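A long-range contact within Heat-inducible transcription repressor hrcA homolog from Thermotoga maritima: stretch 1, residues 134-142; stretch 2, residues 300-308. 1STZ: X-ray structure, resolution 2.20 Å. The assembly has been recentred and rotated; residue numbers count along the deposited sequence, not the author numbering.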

# COMPACT_ATOMS: atom_id res chain seq x y z
N TYR A 134 20.07 0.85 -0.19
CA TYR A 134 20.36 0.88 1.23
C TYR A 134 20.16 2.30 1.71
O TYR A 134 20.78 3.20 1.18
N VAL A 135 19.31 2.48 2.71
CA VAL A 135 18.96 3.79 3.24
C VAL A 135 19.48 4.03 4.65
O VAL A 135 19.37 3.15 5.51
N LEU A 136 20.08 5.20 4.87
CA LEU A 136 20.36 5.71 6.21
C LEU A 136 19.55 6.98 6.40
O LEU A 136 19.60 7.86 5.55
N ILE A 137 18.79 7.05 7.48
CA ILE A 137 18.12 8.28 7.90
C ILE A 137 18.68 8.70 9.25
O ILE A 137 18.58 7.96 10.23
N GLU A 138 19.25 9.89 9.31
CA GLU A 138 19.68 10.50 10.55
C GLU A 138 18.46 10.86 11.43
O GLU A 138 17.61 11.65 11.00
N ARG A 139 18.36 10.26 12.62
CA ARG A 139 17.34 10.59 13.62
C ARG A 139 17.55 12.01 14.16
O ARG A 139 18.65 12.53 14.14
N PRO A 140 16.50 12.64 14.66
CA PRO A 140 16.67 13.98 15.23
C PRO A 140 17.72 13.94 16.35
O PRO A 140 17.78 12.98 17.12
N ASN A 141 18.56 14.97 16.42
CA ASN A 141 19.63 15.02 17.40
C ASN A 141 19.03 15.15 18.80
O ASN A 141 18.21 16.02 19.04
N THR A 142 19.42 14.25 19.70
CA THR A 142 18.92 14.26 21.08
C THR A 142 19.43 15.44 21.90
O THR A 142 18.84 15.79 22.92
N PRO A 300 16.91 22.26 9.43
CA PRO A 300 17.18 20.86 9.09
C PRO A 300 17.17 19.99 10.35
O PRO A 300 17.81 20.34 11.32
N ILE A 301 16.44 18.90 10.33
CA ILE A 301 16.41 17.97 11.45
C ILE A 301 17.44 16.84 11.29
O ILE A 301 18.05 16.42 12.28
N GLY A 302 17.61 16.36 10.06
CA GLY A 302 18.57 15.32 9.75
C GLY A 302 18.78 15.14 8.25
O GLY A 302 18.04 15.67 7.43
N SER A 303 19.81 14.38 7.90
CA SER A 303 20.08 13.98 6.53
C SER A 303 19.58 12.55 6.23
O SER A 303 19.48 11.69 7.11
N VAL A 304 19.25 12.34 4.96
CA VAL A 304 18.86 11.04 4.41
C VAL A 304 19.82 10.66 3.29
O VAL A 304 20.17 11.50 2.47
N TYR A 305 20.22 9.40 3.27
CA TYR A 305 21.14 8.85 2.27
C TYR A 305 20.56 7.59 1.65
O TYR A 305 20.09 6.72 2.37
N LEU A 306 20.58 7.52 0.32
CA LEU A 306 20.25 6.32 -0.44
C LEU A 306 21.49 5.86 -1.23
O LEU A 306 21.97 6.57 -2.12
N PHE A 307 21.97 4.68 -0.93
CA PHE A 307 23.10 4.09 -1.62
C PHE A 307 22.58 2.96 -2.50
O PHE A 307 21.85 2.11 -2.04
N THR A 308 22.98 2.97 -3.77
CA THR A 308 22.71 1.87 -4.68
C THR A 308 23.96 1.61 -5.46
O THR A 308 24.90 2.39 -5.41

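Strands 134-138 and 300-308 run antiparallel, and side chains of paired residues leave the sheet on the same face. On one face Val135 (t) meets Leu306 (chi1 t, chi2 off-well at -137°), with Val135 CG2 4.0 Å from Leu306 CD2, while Ile137 (m, t) lays its CG1 4.1 Å from CG1 of Val304 (t). The other face carries the larger groups: Tyr134 (chi1 t) sets CD1 4.2 Å from CD1 of Phe307 (chi1 m), which lies at the edge of the tyrosine ring, and Leu136 (m, t) reaches diagonally, its CD1 4.3 Å from Phe307 CE1. Beside the backbone pairing of Tyr305 (chi1 m) and Leu136, their CB atoms approach to 4.3 Å. Towards the loop, Pro140 CB packs 3.7 Å from CG2 of Ile301 (m, m).

The side-chain hydrogen bond and the bridging waters lie at this end. Glu138 points toward the partner strand, and its extended t, t chain brings OE1 within 3.0 Å of Ser303 N, which donates a hydrogen bond; Glu138 N donates to Ser303 O at 2.9 Å. Water 1 joins Glu138 OE1 (3.0 Å) to Ser303 OG (2.8 Å). Beyond it, water 2 donates to Arg139 O (3.1 Å) and Ile301 O (2.8 Å), and water 3 accepts from Asn141 N (2.8 Å) while donating to Ile301 O (2.6 Å), bridging the loop to the Ile301 end of the partner strand, beyond the last direct hydrogen bonds.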

# COMPACT_ATOMS: atom_id res chain seq x y z
CB TYR A 134 21.82 0.51 1.47
CG TYR A 134 22.28 0.45 2.93
CD1 TYR A 134 23.27 1.29 3.41
CD2 TYR A 134 21.75 -0.48 3.80
CE1 TYR A 134 23.72 1.20 4.73
CE2 TYR A 134 22.19 -0.57 5.13
CZ TYR A 134 23.17 0.28 5.58
OH TYR A 134 23.60 0.21 6.88
CB VAL A 135 17.44 3.98 3.21
CG1 VAL A 135 17.02 5.28 3.90
CG2 VAL A 135 16.96 3.95 1.78
CB LEU A 136 21.83 6.04 6.39
CG LEU A 136 22.83 4.90 6.29
CD1 LEU A 136 24.21 5.47 6.55
CD2 LEU A 136 22.56 3.74 7.25
CB ILE A 137 16.61 8.09 8.03
CG1 ILE A 137 16.02 7.59 6.70
CG2 ILE A 137 15.93 9.40 8.45
CD1 ILE A 137 14.53 7.48 6.68
CB GLU A 138 20.51 11.74 10.23
CG GLU A 138 21.38 12.22 11.36
CD GLU A 138 22.20 13.45 11.02
OE1 GLU A 138 21.82 14.20 10.08
OE2 GLU A 138 23.22 13.68 11.71
CB ARG A 139 17.39 9.59 14.79
CG ARG A 139 17.12 8.15 14.41
CD ARG A 139 17.06 7.17 15.58
NE ARG A 139 16.42 5.91 15.20
CZ ARG A 139 17.04 4.79 14.84
NH1 ARG A 139 18.36 4.70 14.75
NH2 ARG A 139 16.31 3.72 14.54
CB PRO A 140 15.27 14.29 15.79
CG PRO A 140 14.37 13.43 15.01
CD PRO A 140 15.12 12.16 14.79
CB ASN A 141 20.56 16.19 17.08
CG ASN A 141 21.93 16.07 17.75
OD1 ASN A 141 22.06 15.61 18.90
ND2 ASN A 141 22.97 16.50 17.03
CB THR A 142 19.27 12.96 21.82
OG1 THR A 142 20.68 12.71 21.75
CG2 THR A 142 18.63 11.77 21.16
CB PRO A 300 18.59 20.88 8.47
CG PRO A 300 19.07 22.26 8.51
CD PRO A 300 18.08 23.12 9.23
CB ILE A 301 15.02 17.38 11.61
CG1 ILE A 301 13.98 18.48 11.84
CG2 ILE A 301 14.98 16.39 12.77
CD1 ILE A 301 14.37 19.49 12.93
CB SER A 303 21.58 14.08 6.27
OG SER A 303 21.98 15.44 6.44
CB VAL A 304 17.44 11.10 3.83
CG1 VAL A 304 17.00 9.74 3.31
CG2 VAL A 304 16.45 11.62 4.86
CB TYR A 305 22.48 8.51 2.91
CG TYR A 305 23.13 9.67 3.60
CD1 TYR A 305 22.82 9.97 4.91
CD2 TYR A 305 24.07 10.45 2.95
CE1 TYR A 305 23.43 11.04 5.56
CE2 TYR A 305 24.66 11.52 3.57
CZ TYR A 305 24.35 11.81 4.88
OH TYR A 305 24.97 12.86 5.53
CB LEU A 306 19.16 6.67 -1.45
CG LEU A 306 18.25 5.62 -2.09
CD1 LEU A 306 18.08 5.87 -3.56
CD2 LEU A 306 18.61 4.18 -1.81
CB PHE A 307 24.11 3.51 -0.63
CG PHE A 307 24.78 4.54 0.22
CD1 PHE A 307 24.28 4.85 1.47
CD2 PHE A 307 25.94 5.16 -0.21
CE1 PHE A 307 24.92 5.79 2.28
CE2 PHE A 307 26.56 6.09 0.58
CZ PHE A 307 26.04 6.41 1.84
CB THR A 308 21.59 2.24 -5.69
OG1 THR A 308 21.96 3.41 -6.43
CG2 THR A 308 20.29 2.64 -4.97
O HOH W 1 21.83 16.91 8.79
O HOH W 2 20.27 14.95 13.13
O HOH W 3 17.94 17.17 14.73